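Local structure of alpha,alpha-trehalose-phosphate synthase (UDP-forming) (Burkholderia vietnamiensis, 5TVG) at residues A[270-275]-A[281-286]; A[409-412]-A[418-421]; A[181-186]-A[204-209]; A[219-224]-A[228-233]. The protein is a glycosyltransferase of family 20 with the GT-B fold, modelled here with uridine-5'-diphosphate and magnesium. All blocks are in the same frame, centred on the assembly; numbering follows the deposited sequence.

Contact 1: A[270-275]-A[281-286]; sequences SVDRLD and VERFQS. With UDP (uridine-5'-diphosphate), chain I.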
loop_
_atom_site.group_PDB
_atom_site.type_symbol
_atom_site.label_atom_id
_atom_site.label_comp_id
_atom_site.label_asym_id
_atom_site.label_seq_id
_atom_site.Cartn_x
_atom_site.Cartn_y
_atom_site.Cartn_z
ATOM N N SER A 270 -17.426 2.702 22.791
ATOM C CA SER A 270 -17.784 1.917 21.615
ATOM C C SER A 270 -17.333 0.483 21.832
ATOM O O SER A 270 -16.257 0.253 22.384
ATOM C CB SER A 270 -17.123 2.433 20.339
ATOM O OG SER A 270 -17.699 3.641 19.928
ATOM N N VAL A 271 -18.158 -0.475 21.401
ATOM C CA VAL A 271 -17.802 -1.899 21.360
ATOM C C VAL A 271 -18.229 -2.440 19.998
ATOM O O VAL A 271 -19.417 -2.350 19.640
ATOM C CB VAL A 271 -18.460 -2.727 22.483
ATOM C CG1 VAL A 271 -18.122 -4.222 22.275
ATOM C CG2 VAL A 271 -17.970 -2.284 23.869
ATOM N N ASP A 272 -17.269 -2.980 19.236
ATOM C CA ASP A 272 -17.534 -3.468 17.883
ATOM C C ASP A 272 -16.542 -4.573 17.541
ATOM O O ASP A 272 -15.354 -4.428 17.826
ATOM C CB ASP A 272 -17.366 -2.364 16.807
ATOM C CG ASP A 272 -18.198 -1.116 17.072
ATOM O OD1 ASP A 272 -17.929 -0.396 18.052
ATOM O OD2 ASP A 272 -19.109 -0.829 16.261
ATOM N N ARG A 273 -16.993 -5.627 16.854
ATOM C CA ARG A 273 -16.022 -6.447 16.113
ATOM C C ARG A 273 -15.296 -5.548 15.107
ATOM O O ARG A 273 -15.827 -4.540 14.632
ATOM C CB ARG A 273 -16.683 -7.607 15.363
ATOM C CG ARG A 273 -17.271 -8.771 16.208
ATOM C CD ARG A 273 -17.992 -9.828 15.292
ATOM N NE ARG A 273 -19.047 -9.183 14.499
ATOM C CZ ARG A 273 -18.975 -8.936 13.184
ATOM N NH1 ARG A 273 -17.905 -9.315 12.480
ATOM N NH2 ARG A 273 -19.974 -8.279 12.573
ATOM N N LEU A 274 -14.053 -5.884 14.816
ATOM C CA LEU A 274 -13.265 -5.071 13.894
ATOM C C LEU A 274 -13.641 -5.429 12.450
ATOM O O LEU A 274 -12.875 -6.017 11.686
ATOM C CB LEU A 274 -11.783 -5.242 14.193
ATOM C CG LEU A 274 -10.959 -3.930 14.116
ATOM C CD1 LEU A 274 -9.526 -4.183 14.566
ATOM C CD2 LEU A 274 -10.971 -3.351 12.696
ATOM N N ASP A 275 -14.863 -5.052 12.083
ATOM C CA ASP A 275 -15.451 -5.328 10.779
ATOM C C ASP A 275 -15.527 -4.033 9.982
ATOM O O ASP A 275 -15.728 -2.956 10.556
ATOM C CB ASP A 275 -16.877 -5.943 10.949
ATOM C CG ASP A 275 -17.361 -6.685 9.712
ATOM O OD1 ASP A 275 -17.509 -6.031 8.653
ATOM O OD2 ASP A 275 -17.597 -7.933 9.795
ATOM N N VAL A 281 -13.231 3.673 11.084
ATOM C CA VAL A 281 -12.349 4.766 10.636
ATOM C C VAL A 281 -13.111 6.086 10.637
ATOM O O VAL A 281 -12.655 7.095 11.198
ATOM C CB VAL A 281 -11.754 4.467 9.240
ATOM C CG1 VAL A 281 -10.905 5.663 8.694
ATOM C CG2 VAL A 281 -10.954 3.195 9.263
ATOM N N GLU A 282 -14.295 6.094 10.016
ATOM C CA GLU A 282 -15.134 7.290 10.033
ATOM C C GLU A 282 -15.408 7.721 11.461
ATOM O O GLU A 282 -15.342 8.919 11.796
ATOM C CB GLU A 282 -16.450 7.016 9.298
ATOM C CG GLU A 282 -16.283 6.788 7.789
ATOM C CD GLU A 282 -15.852 5.391 7.433
ATOM O OE1 GLU A 282 -15.675 5.136 6.227
ATOM O OE2 GLU A 282 -15.695 4.539 8.341
ATOM N N ARG A 283 -15.624 6.740 12.329
ATOM C CA ARG A 283 -15.893 7.021 13.726
ATOM C C ARG A 283 -14.699 7.703 14.389
ATOM O O ARG A 283 -14.850 8.738 15.048
ATOM C CB ARG A 283 -16.251 5.718 14.432
ATOM C CG ARG A 283 -16.778 5.922 15.809
ATOM C CD ARG A 283 -17.085 4.595 16.499
ATOM N NE ARG A 283 -18.005 3.769 15.731
ATOM C CZ ARG A 283 -18.310 2.532 16.091
ATOM N NH1 ARG A 283 -19.149 1.811 15.346
ATOM N NH2 ARG A 283 -17.750 2.016 17.195
ATOM N N PHE A 284 -13.491 7.155 14.197
ATOM C CA PHE A 284 -12.298 7.769 14.780
ATOM C C PHE A 284 -12.082 9.177 14.226
ATOM O O PHE A 284 -11.805 10.117 14.975
ATOM C CB PHE A 284 -11.045 6.910 14.491
ATOM C CG PHE A 284 -10.906 5.692 15.358
ATOM C CD1 PHE A 284 -12.024 5.086 15.941
ATOM C CD2 PHE A 284 -9.655 5.124 15.564
ATOM C CE1 PHE A 284 -11.896 3.954 16.725
ATOM C CE2 PHE A 284 -9.510 3.984 16.346
ATOM C CZ PHE A 284 -10.627 3.386 16.928
ATOM N N GLN A 285 -12.151 9.327 12.905
ATOM C CA GLN A 285 -11.883 10.638 12.316
ATOM C C GLN A 285 -12.902 11.684 12.762
ATOM O O GLN A 285 -12.554 12.856 12.864
ATOM C CB GLN A 285 -11.826 10.529 10.790
ATOM C CG GLN A 285 -10.652 9.688 10.333
ATOM C CD GLN A 285 -10.666 9.397 8.857
ATOM O OE1 GLN A 285 -11.705 9.462 8.216
ATOM N NE2 GLN A 285 -9.506 9.051 8.306
ATOM N N SER A 286 -14.151 11.277 13.057
ATOM C CA SER A 286 -15.163 12.240 13.497
ATOM C C SER A 286 -14.911 12.699 14.923
ATOM O O SER A 286 -15.186 13.860 15.272
ATOM C CB SER A 286 -16.561 11.650 13.365
ATOM O OG SER A 286 -16.851 11.389 12.005
HETATM N N1 UDP I . -19.916 -8.634 22.290
HETATM C C2 UDP I . -19.325 -9.152 23.428
HETATM N N3 UDP I . -17.986 -8.892 23.563
HETATM C C4 UDP I . -17.184 -8.184 22.691
HETATM C C5 UDP I . -17.865 -7.679 21.522
HETATM C C6 UDP I . -19.182 -7.929 21.360
HETATM O O2 UDP I . -19.947 -9.776 24.273
HETATM O O4 UDP I . -15.970 -8.047 22.950
HETATM C "C1'" UDP I . -21.360 -8.901 22.099
HETATM C "C2'" UDP I . -22.304 -7.713 22.300
HETATM O "O2'" UDP I . -22.688 -7.683 23.661
HETATM C "C3'" UDP I . -23.495 -8.134 21.444
HETATM C "C4'" UDP I . -22.825 -8.850 20.279
HETATM O "O4'" UDP I . -21.569 -9.352 20.781
HETATM O "O3'" UDP I . -24.460 -8.944 22.107
HETATM C "C5'" UDP I . -22.517 -7.917 19.142
HETATM O "O5'" UDP I . -23.642 -8.065 18.279
HETATM P PA UDP I . -24.136 -6.887 17.375
HETATM O O1A UDP I . -25.517 -7.250 16.955
HETATM O O2A UDP I . -23.942 -5.542 18.056
HETATM O O3A UDP I . -23.163 -6.923 16.110
HETATM P PB UDP I . -22.469 -8.201 15.474
HETATM O O1B UDP I . -23.523 -9.305 15.604
HETATM O O2B UDP I . -22.446 -7.896 13.984
HETATM O O3B UDP I . -21.139 -8.477 16.082
#

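Contact 2: A[409-412]-A[418-421]; sequences LLVN and QMAD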
loop_
_atom_site.group_PDB
_atom_site.type_symbol
_atom_site.label_atom_id
_atom_site.label_comp_id
_atom_site.label_asym_id
_atom_site.label_seq_id
_atom_site.Cartn_x
_atom_site.Cartn_y
_atom_site.Cartn_z
ATOM N N LEU A 409 -29.710 9.899 18.990
ATOM C CA LEU A 409 -29.232 10.900 18.041
ATOM C C LEU A 409 -28.791 10.165 16.780
ATOM O O LEU A 409 -27.772 9.469 16.791
ATOM C CB LEU A 409 -28.080 11.720 18.625
ATOM C CG LEU A 409 -28.343 12.785 19.684
ATOM C CD1 LEU A 409 -27.001 13.373 20.165
ATOM C CD2 LEU A 409 -29.253 13.928 19.112
ATOM N N LEU A 410 -29.578 10.273 15.709
ATOM C CA LEU A 410 -29.273 9.569 14.464
ATOM C C LEU A 410 -28.292 10.352 13.603
ATOM O O LEU A 410 -28.422 11.564 13.447
ATOM C CB LEU A 410 -30.550 9.301 13.667
ATOM C CG LEU A 410 -31.507 8.352 14.365
ATOM C CD1 LEU A 410 -32.798 8.172 13.548
ATOM C CD2 LEU A 410 -30.823 6.997 14.686
ATOM N N VAL A 411 -27.304 9.656 13.047
ATOM C CA VAL A 411 -26.293 10.308 12.221
ATOM C C VAL A 411 -26.041 9.501 10.958
ATOM O O VAL A 411 -26.228 8.274 10.917
ATOM C CB VAL A 411 -24.959 10.505 12.975
ATOM C CG1 VAL A 411 -25.167 11.477 14.154
ATOM C CG2 VAL A 411 -24.391 9.147 13.433
ATOM N N ASN A 412 -25.582 10.210 9.933
ATOM C CA ASN A 412 -25.072 9.591 8.732
ATOM C C ASN A 412 -23.554 9.508 8.867
ATOM O O ASN A 412 -22.897 10.551 8.866
ATOM C CB ASN A 412 -25.464 10.417 7.510
ATOM C CG ASN A 412 -25.065 9.752 6.214
ATOM O OD1 ASN A 412 -24.040 9.073 6.147
ATOM N ND2 ASN A 412 -25.871 9.942 5.171
ATOM N N GLN A 418 -21.387 16.134 10.867
ATOM C CA GLN A 418 -22.589 15.841 11.642
ATOM C C GLN A 418 -22.268 14.938 12.838
ATOM O O GLN A 418 -22.819 15.121 13.942
ATOM C CB GLN A 418 -23.668 15.185 10.771
ATOM C CG GLN A 418 -25.022 15.015 11.521
ATOM C CD GLN A 418 -26.011 14.034 10.850
ATOM O OE1 GLN A 418 -25.618 13.178 10.055
ATOM N NE2 GLN A 418 -27.309 14.186 11.161
ATOM N N MET A 419 -21.400 13.936 12.638
ATOM C CA MET A 419 -21.067 13.031 13.744
ATOM C C MET A 419 -20.345 13.769 14.866
ATOM O O MET A 419 -20.634 13.550 16.048
ATOM C CB MET A 419 -20.204 11.867 13.237
ATOM C CG MET A 419 -20.924 10.962 12.244
ATOM S SD MET A 419 -20.868 9.207 12.680
ATOM C CE MET A 419 -19.155 8.732 12.296
ATOM N N ALA A 420 -19.404 14.656 14.503
ATOM C CA ALA A 420 -18.690 15.447 15.491
ATOM C C ALA A 420 -19.652 16.359 16.240
ATOM O O ALA A 420 -19.568 16.482 17.469
ATOM C CB ALA A 420 -17.598 16.296 14.798
ATOM N N ASP A 421 -20.561 17.024 15.512
ATOM C CA ASP A 421 -21.578 17.846 16.165
ATOM C C ASP A 421 -22.457 17.003 17.105
ATOM O O ASP A 421 -22.758 17.423 18.238
ATOM C CB ASP A 421 -22.447 18.538 15.113
ATOM C CG ASP A 421 -21.698 19.618 14.348
ATOM O OD1 ASP A 421 -20.637 20.068 14.828
ATOM O OD2 ASP A 421 -22.177 20.005 13.259
HETATM O O HOH W 1 -30.202 13.080 11.261
#

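Contact 3: A[181-186]-A[204-209]; sequences ELVKFM and SDYIER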
loop_
_atom_site.group_PDB
_atom_site.type_symbol
_atom_site.label_atom_id
_atom_site.label_comp_id
_atom_site.label_asym_id
_atom_site.label_seq_id
_atom_site.Cartn_x
_atom_site.Cartn_y
_atom_site.Cartn_z
ATOM N N GLU A 181 -30.246 -18.074 -8.293
ATOM C CA GLU A 181 -30.289 -19.388 -7.675
ATOM C C GLU A 181 -30.523 -19.285 -6.180
ATOM O O GLU A 181 -31.317 -20.053 -5.611
ATOM C CB GLU A 181 -28.969 -20.134 -7.932
ATOM C CG GLU A 181 -29.035 -21.598 -7.604
ATOM C CD GLU A 181 -27.801 -22.360 -8.036
ATOM O OE1 GLU A 181 -26.687 -21.977 -7.640
ATOM O OE2 GLU A 181 -27.959 -23.307 -8.824
ATOM N N LEU A 182 -29.833 -18.342 -5.529
ATOM C CA LEU A 182 -29.951 -18.172 -4.083
ATOM C C LEU A 182 -31.360 -17.730 -3.689
ATOM O O LEU A 182 -31.909 -18.206 -2.687
ATOM C CB LEU A 182 -28.918 -17.149 -3.606
ATOM C CG LEU A 182 -27.423 -17.534 -3.689
ATOM C CD1 LEU A 182 -26.562 -16.358 -3.314
ATOM C CD2 LEU A 182 -27.095 -18.716 -2.781
ATOM N N VAL A 183 -31.967 -16.822 -4.456
ATOM C CA VAL A 183 -33.346 -16.448 -4.152
ATOM C C VAL A 183 -34.272 -17.643 -4.371
ATOM O O VAL A 183 -35.184 -17.889 -3.578
ATOM C CB VAL A 183 -33.777 -15.240 -5.002
ATOM C CG1 VAL A 183 -35.288 -15.040 -4.925
ATOM C CG2 VAL A 183 -33.015 -13.977 -4.595
ATOM N N LYS A 184 -34.040 -18.417 -5.434
ATOM C CA LYS A 184 -34.800 -19.647 -5.628
ATOM C C LYS A 184 -34.676 -20.567 -4.417
ATOM O O LYS A 184 -35.678 -21.118 -3.937
ATOM C CB LYS A 184 -34.332 -20.368 -6.898
ATOM C CG LYS A 184 -34.990 -21.743 -7.100
ATOM C CD LYS A 184 -34.827 -22.273 -8.515
ATOM C CE LYS A 184 -33.367 -22.616 -8.848
ATOM N NZ LYS A 184 -32.896 -23.832 -8.126
ATOM N N PHE A 185 -33.449 -20.744 -3.907
ATOM C CA PHE A 185 -33.251 -21.558 -2.710
ATOM C C PHE A 185 -34.039 -21.015 -1.525
ATOM O O PHE A 185 -34.616 -21.780 -0.744
ATOM C CB PHE A 185 -31.760 -21.641 -2.362
ATOM C CG PHE A 185 -30.961 -22.488 -3.325
ATOM C CD1 PHE A 185 -31.603 -23.365 -4.192
ATOM C CD2 PHE A 185 -29.572 -22.354 -3.414
ATOM C CE1 PHE A 185 -30.877 -24.149 -5.096
ATOM C CE2 PHE A 185 -28.841 -23.120 -4.313
ATOM C CZ PHE A 185 -29.496 -24.026 -5.153
ATOM N N MET A 186 -34.082 -19.701 -1.381
ATOM C CA MET A 186 -34.754 -19.107 -0.233
ATOM C C MET A 186 -36.239 -19.380 -0.255
ATOM O O MET A 186 -36.882 -19.372 0.800
ATOM C CB MET A 186 -34.523 -17.595 -0.206
ATOM C CG MET A 186 -33.061 -17.213 -0.014
ATOM S SD MET A 186 -32.722 -15.454 -0.077
ATOM C CE MET A 186 -33.319 -14.928 1.491
ATOM N N SER A 204 -38.779 -8.976 -1.461
ATOM C CA SER A 204 -39.989 -8.968 -2.277
ATOM C C SER A 204 -39.763 -8.193 -3.560
ATOM O O SER A 204 -40.251 -8.600 -4.626
ATOM C CB SER A 204 -41.159 -8.350 -1.501
ATOM O OG SER A 204 -41.369 -9.060 -0.306
ATOM N N ASP A 205 -39.023 -7.066 -3.469
ATOM C CA ASP A 205 -38.736 -6.265 -4.655
ATOM C C ASP A 205 -38.026 -7.099 -5.709
ATOM O O ASP A 205 -38.375 -7.046 -6.896
ATOM C CB ASP A 205 -37.870 -5.030 -4.290
ATOM C CG ASP A 205 -38.695 -3.865 -3.711
ATOM O OD1 ASP A 205 -39.942 -3.883 -3.811
ATOM O OD2 ASP A 205 -38.099 -2.912 -3.167
ATOM N N TYR A 206 -37.055 -7.908 -5.293
ATOM C CA TYR A 206 -36.362 -8.768 -6.247
ATOM C C TYR A 206 -37.347 -9.692 -6.956
ATOM O O TYR A 206 -37.346 -9.809 -8.187
ATOM C CB TYR A 206 -35.260 -9.572 -5.534
ATOM C CG TYR A 206 -34.430 -10.432 -6.464
ATOM C CD1 TYR A 206 -34.878 -11.687 -6.876
ATOM C CD2 TYR A 206 -33.192 -9.991 -6.923
ATOM C CE1 TYR A 206 -34.114 -12.474 -7.734
ATOM C CE2 TYR A 206 -32.419 -10.760 -7.760
ATOM C CZ TYR A 206 -32.880 -11.998 -8.176
ATOM O OH TYR A 206 -32.092 -12.748 -9.033
ATOM N N ILE A 207 -38.193 -10.366 -6.186
ATOM C CA ILE A 207 -39.113 -11.336 -6.772
ATOM C C ILE A 207 -40.160 -10.652 -7.646
ATOM O O ILE A 207 -40.456 -11.103 -8.758
ATOM C CB ILE A 207 -39.732 -12.182 -5.644
ATOM C CG1 ILE A 207 -38.669 -13.228 -5.232
ATOM C CG2 ILE A 207 -41.069 -12.786 -6.080
ATOM C CD1 ILE A 207 -38.974 -14.015 -4.008
ATOM N N GLU A 208 -40.693 -9.528 -7.201
ATOM C CA GLU A 208 -41.749 -8.899 -7.983
ATOM C C GLU A 208 -41.190 -8.242 -9.237
ATOM O O GLU A 208 -41.690 -8.461 -10.345
ATOM C CB GLU A 208 -42.513 -7.920 -7.096
ATOM C CG GLU A 208 -43.384 -8.681 -6.079
ATOM C CD GLU A 208 -44.029 -7.787 -5.035
ATOM O OE1 GLU A 208 -43.568 -7.808 -3.876
ATOM O OE2 GLU A 208 -44.993 -7.071 -5.366
ATOM N N ARG A 209 -40.137 -7.445 -9.089
ATOM C CA ARG A 209 -39.658 -6.668 -10.221
ATOM C C ARG A 209 -38.910 -7.525 -11.240
ATOM O O ARG A 209 -38.749 -7.097 -12.385
ATOM C CB ARG A 209 -38.788 -5.528 -9.703
ATOM C CG ARG A 209 -39.645 -4.464 -9.031
ATOM C CD ARG A 209 -38.839 -3.503 -8.186
ATOM N NE ARG A 209 -39.701 -2.481 -7.600
ATOM C CZ ARG A 209 -39.262 -1.301 -7.170
ATOM N NH1 ARG A 209 -37.970 -1.009 -7.271
ATOM N NH2 ARG A 209 -40.111 -0.413 -6.667
#

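Contact 4: A[219-224]-A[228-233]; sequences GMLHAH and VKVAAY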
loop_
_atom_site.group_PDB
_atom_site.type_symbol
_atom_site.label_atom_id
_atom_site.label_comp_id
_atom_site.label_asym_id
_atom_site.label_seq_id
_atom_site.Cartn_x
_atom_site.Cartn_y
_atom_site.Cartn_z
ATOM N N GLY A 219 -48.927 -10.863 2.770
ATOM C CA GLY A 219 -47.575 -11.202 3.177
ATOM C C GLY A 219 -47.019 -12.513 2.655
ATOM O O GLY A 219 -45.867 -12.857 2.991
ATOM N N MET A 220 -47.786 -13.262 1.855
ATOM C CA MET A 220 -47.313 -14.514 1.277
ATOM C C MET A 220 -46.812 -14.250 -0.131
ATOM O O MET A 220 -47.509 -13.614 -0.931
ATOM C CB MET A 220 -48.440 -15.547 1.244
ATOM C CG MET A 220 -49.069 -15.708 2.594
ATOM S SD MET A 220 -47.999 -16.458 3.821
ATOM C CE MET A 220 -47.952 -18.170 3.245
ATOM N N LEU A 221 -45.640 -14.791 -0.452
ATOM C CA LEU A 221 -45.082 -14.672 -1.788
ATOM C C LEU A 221 -45.259 -16.010 -2.493
ATOM O O LEU A 221 -45.027 -17.062 -1.898
ATOM C CB LEU A 221 -43.618 -14.255 -1.754
ATOM C CG LEU A 221 -43.258 -12.765 -1.921
ATOM C CD1 LEU A 221 -43.689 -11.894 -0.740
ATOM C CD2 LEU A 221 -41.791 -12.619 -2.130
ATOM N N HIS A 222 -45.708 -15.960 -3.741
ATOM C CA HIS A 222 -45.895 -17.130 -4.591
ATOM C C HIS A 222 -44.791 -17.082 -5.642
ATOM O O HIS A 222 -44.803 -16.216 -6.521
ATOM C CB HIS A 222 -47.282 -17.121 -5.238
ATOM C CG HIS A 222 -48.398 -17.359 -4.269
ATOM N ND1 HIS A 222 -49.286 -18.411 -4.394
ATOM C CD2 HIS A 222 -48.754 -16.697 -3.139
ATOM C CE1 HIS A 222 -50.145 -18.378 -3.390
ATOM N NE2 HIS A 222 -49.834 -17.358 -2.608
ATOM N N ALA A 223 -43.825 -17.991 -5.532
ATOM C CA ALA A 223 -42.664 -17.974 -6.413
ATOM C C ALA A 223 -42.075 -19.374 -6.443
ATOM O O ALA A 223 -42.186 -20.123 -5.468
ATOM C CB ALA A 223 -41.594 -16.960 -5.953
ATOM N N HIS A 224 -41.481 -19.726 -7.585
ATOM C CA HIS A 224 -40.797 -21.016 -7.750
ATOM C C HIS A 224 -41.676 -22.181 -7.291
ATOM O O HIS A 224 -41.218 -23.114 -6.623
ATOM C CB HIS A 224 -39.459 -21.019 -7.004
ATOM C CG HIS A 224 -38.464 -20.054 -7.561
ATOM N ND1 HIS A 224 -37.878 -20.221 -8.797
ATOM C CD2 HIS A 224 -37.934 -18.921 -7.040
ATOM C CE1 HIS A 224 -37.046 -19.219 -9.023
ATOM N NE2 HIS A 224 -37.050 -18.424 -7.966
ATOM N N VAL A 228 -44.456 -18.703 0.359
ATOM C CA VAL A 228 -43.494 -18.325 1.378
ATOM C C VAL A 228 -44.070 -17.179 2.198
ATOM O O VAL A 228 -44.489 -16.156 1.645
ATOM C CB VAL A 228 -42.156 -17.886 0.743
ATOM C CG1 VAL A 228 -41.120 -17.542 1.816
ATOM C CG2 VAL A 228 -41.645 -18.945 -0.230
ATOM N N LYS A 229 -44.051 -17.328 3.513
ATOM C CA LYS A 229 -44.336 -16.199 4.383
ATOM C C LYS A 229 -43.082 -15.335 4.495
ATOM O O LYS A 229 -42.007 -15.828 4.867
ATOM C CB LYS A 229 -44.796 -16.684 5.757
ATOM C CG LYS A 229 -45.158 -15.547 6.707
ATOM C CD LYS A 229 -45.467 -16.057 8.120
ATOM C CE LYS A 229 -46.023 -14.953 9.038
ATOM N NZ LYS A 229 -47.379 -14.512 8.693
ATOM N N VAL A 230 -43.206 -14.059 4.137
ATOM C CA VAL A 230 -42.112 -13.092 4.204
ATOM C C VAL A 230 -42.466 -12.094 5.294
ATOM O O VAL A 230 -43.485 -11.402 5.205
ATOM C CB VAL A 230 -41.889 -12.408 2.848
ATOM C CG1 VAL A 230 -40.849 -11.288 2.944
ATOM C CG2 VAL A 230 -41.426 -13.458 1.823
ATOM N N ALA A 231 -41.625 -11.997 6.321
ATOM C CA ALA A 231 -42.006 -11.195 7.477
ATOM C C ALA A 231 -40.744 -10.678 8.149
ATOM O O ALA A 231 -39.643 -11.164 7.886
ATOM C CB ALA A 231 -42.873 -12.004 8.467
ATOM N N ALA A 232 -40.920 -9.678 9.016
ATOM C CA ALA A 232 -39.829 -9.114 9.791
ATOM C C ALA A 232 -39.982 -9.481 11.265
ATOM O O ALA A 232 -41.073 -9.377 11.836
ATOM C CB ALA A 232 -39.762 -7.577 9.630
ATOM N N TYR A 233 -38.878 -9.875 11.883
ATOM C CA TYR A 233 -38.820 -10.201 13.306
ATOM C C TYR A 233 -37.573 -9.531 13.864
ATOM O O TYR A 233 -36.532 -10.187 14.019
ATOM C CB TYR A 233 -38.725 -11.720 13.542
ATOM C CG TYR A 233 -39.682 -12.574 12.752
ATOM C CD1 TYR A 233 -39.457 -12.828 11.406
ATOM C CD2 TYR A 233 -40.760 -13.216 13.374
ATOM C CE1 TYR A 233 -40.321 -13.619 10.678
ATOM C CE2 TYR A 233 -41.602 -14.042 12.666
ATOM C CZ TYR A 233 -41.386 -14.248 11.325
ATOM O OH TYR A 233 -42.227 -15.061 10.604
#

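Contact 1: A[270-275]-A[281-286]
Arg283 reaches back from helix 280-293 to Asp272, just past the end of strand 266-271, and ties together the first two elements of a beta-alpha-beta unit in a nucleotide-binding domain of the GT-B fold. The arginine has more surface buried here than any other residue. Its CG stands anti to the backbone N (chi1 -170°), which sends the chain away from the helix, and a bend at chi3 turns the guanidinium to meet the carboxylate end-on. NH2 of Arg283 donates to OD1 of Asp272 at 2.6 Å, while NH1 of Arg283 gives the second bond, 2.8 Å to OD2 of Asp272. Both oxygens lie close to the guanidinium plane, yet they are approached from above the carboxylate, because the two flat groups are turned 52° from each other.

Gln305 on the neighbouring strand also donates to Asp272 OD1, and Thr368 takes up Arg283 NE, so both partners of the buried salt bridge have further anchors. Ser270, on the strand two residues before Asp272, points the same way. Its OG is bonded to the carbonyl oxygen of Tyr366, and it lies 3.6 Å from CD of Arg283.

Val271 and Arg273, which alternate with these two, meet the ligand instead. CG1 of Val271 packs 3.5 Å from C5 of the uracil, and Arg273 takes the beta-phosphate at the edge of its guanidinium. On that edge NE of Arg273 donates to O3B of UDP at 2.7 Å and NH2 of Arg273 to O2B at 2.9 Å.

Contact 2: A[409-412]-A[418-421]
Strand 409-411 runs past the first turn of helix 416-428, and the backbones come closest where CA of Val411 lies 6.1 Å from CA of Met419. Gln418 reaches across to the strand's backbone with CG anti to its own N (chi1 -173°) and the chain extended beyond it. Its OE1 accepts from N of Asn412 at 3.0 Å; the bond is almost straight at the hydrogen, 178°, though the donor sits above the amide plane of the glutamine. At the other end of that amide, NE2 of Gln418 gives a weak bond to a water, which in turn donates to O of Leu410. The glutamine amide thus serves the two peptide groups flanking Val411, one directly and one through the water.

This strand is an outermost one of the six-stranded parallel sheet in the UDP-binding half of the GT-B fold, and the helix packs against it. Val411 turns CG2 toward the thioether of Met419, with CG2 to SD at 3.6 Å, the two side chains crossing at about a right angle. Bends at chi2 and chi3 of Met419 carry its far end on toward Ser286 of helix 280-293. Asn412 leads its amide away from the helix, where ND2 donates to O of Arg174 of the second subunit.

Contact 3: A[181-186]-A[204-209]
Val183 of helix 179-186 fits against Tyr206 and Ile207 of helix 197-209, a helix-helix contact in the N-terminal Rossmann-like half of the GT-B fold. The two helices are joined through strand 191-194 of the large mixed sheet.

Along segment 181-186, Glu181, Leu182 and, further on, Phe185 serve another neighbour, helix 109-127, where all three meet Tyr112. Val183 makes every contact with segment 204-209, its side chain directed toward that helix. CG1 of Val183, anti to the backbone N (chi1 167°), lies mainly against the isoleucine while also skirting the tyrosine ring, and CG2 sits over the ring. At the end of the segment Met186 touches Phe203, an earlier residue of helix 197-209.

On the receiving side, the ring of Tyr206 offers a face to the valine. CG2 of Val183 stands 3.9 Å from the ring centroid, 23° off the normal, a CH-pi contact displaced toward the rim, where CG2 of Val183 is 3.6 Å from CE1 of Tyr206. The ring's far end is held by a hydrogen bond between OH of Tyr206 and ND1 of His179, at the start of the valine's own helix. Beside the ring, Ile207 brings its longer branch back to the valine: CG1 of Ile207 meets CG1 of Val183 at 3.8 Å, and CD1 of Ile207 lies 3.9 Å from the same methyl.

Contact 4: A[219-224]-A[228-233]
Leu221 and Val228 form a hydrogen-bonded antiparallel pair, and each backbone group that faces across is satisfied by the other residue. N of Leu221 donates to O of Val228 at 2.8 Å, and N of Val228 returns a bond of the same length to O of Leu221. One step outward, N of Val230 donates to O of Gly219 at 3.1 Å, extending the bonding beyond the start of strand 220-223, although the glycine is poorly ordered. Between these lies Met220 opposite Lys229, a non-hydrogen-bonded pair; here CA of Met220 adds a CA-H...O contact, 3.3 Å to O of Val228, which thereby receives a second approach. The backbone of Lys229 turns outward instead, bonding to Asp190 and Ala192 beside the neighbouring strand 191-194 and within it, while His222 bonds to Thr214 in strand 213-216.

The side chains divide between two faces. Bends at chi2 and chi3 fold Met220 over its neighbour, so that SD of Met220 lies 3.7 Å from CB of Lys229. Leu221, Val228 and Val230 share the other face. There CD1 of Leu221 meets CG2 of Val230 at 3.8 Å, diagonally across the ladder, and both residues are covered by helix 197-209.

The short strand segments run 134° apart, well off exactly antiparallel, in a beta hairpin near one end of the mixed sheet of the N-terminal Rossmann-like domain, with only strand 213-216 of this chain beyond it.

Contacts 1 and 2 belong to the UDP-binding half of the chain and both reach its parallel sheet; contacts 3 and 4 lie in the other half, and the centres of contacts 1 and 4 are about 35 Å apart. Each pair touches: Met419 of contact 2 packs on Ser286 of contact 1, and Ile207 of contact 3 on Leu221 of contact 4. Contact 1 is buried and ionic beside the ligand, whereas contact 3 is buried and wholly apolar. Contact 2, also largely buried though Leu410 and Gln418 sit at its rim, mixes an amide-to-backbone bond with a thioether contact, and contact 4, partly buried, relies on backbone bonds. Segments of contacts 2 and 3 also meet the second subunit.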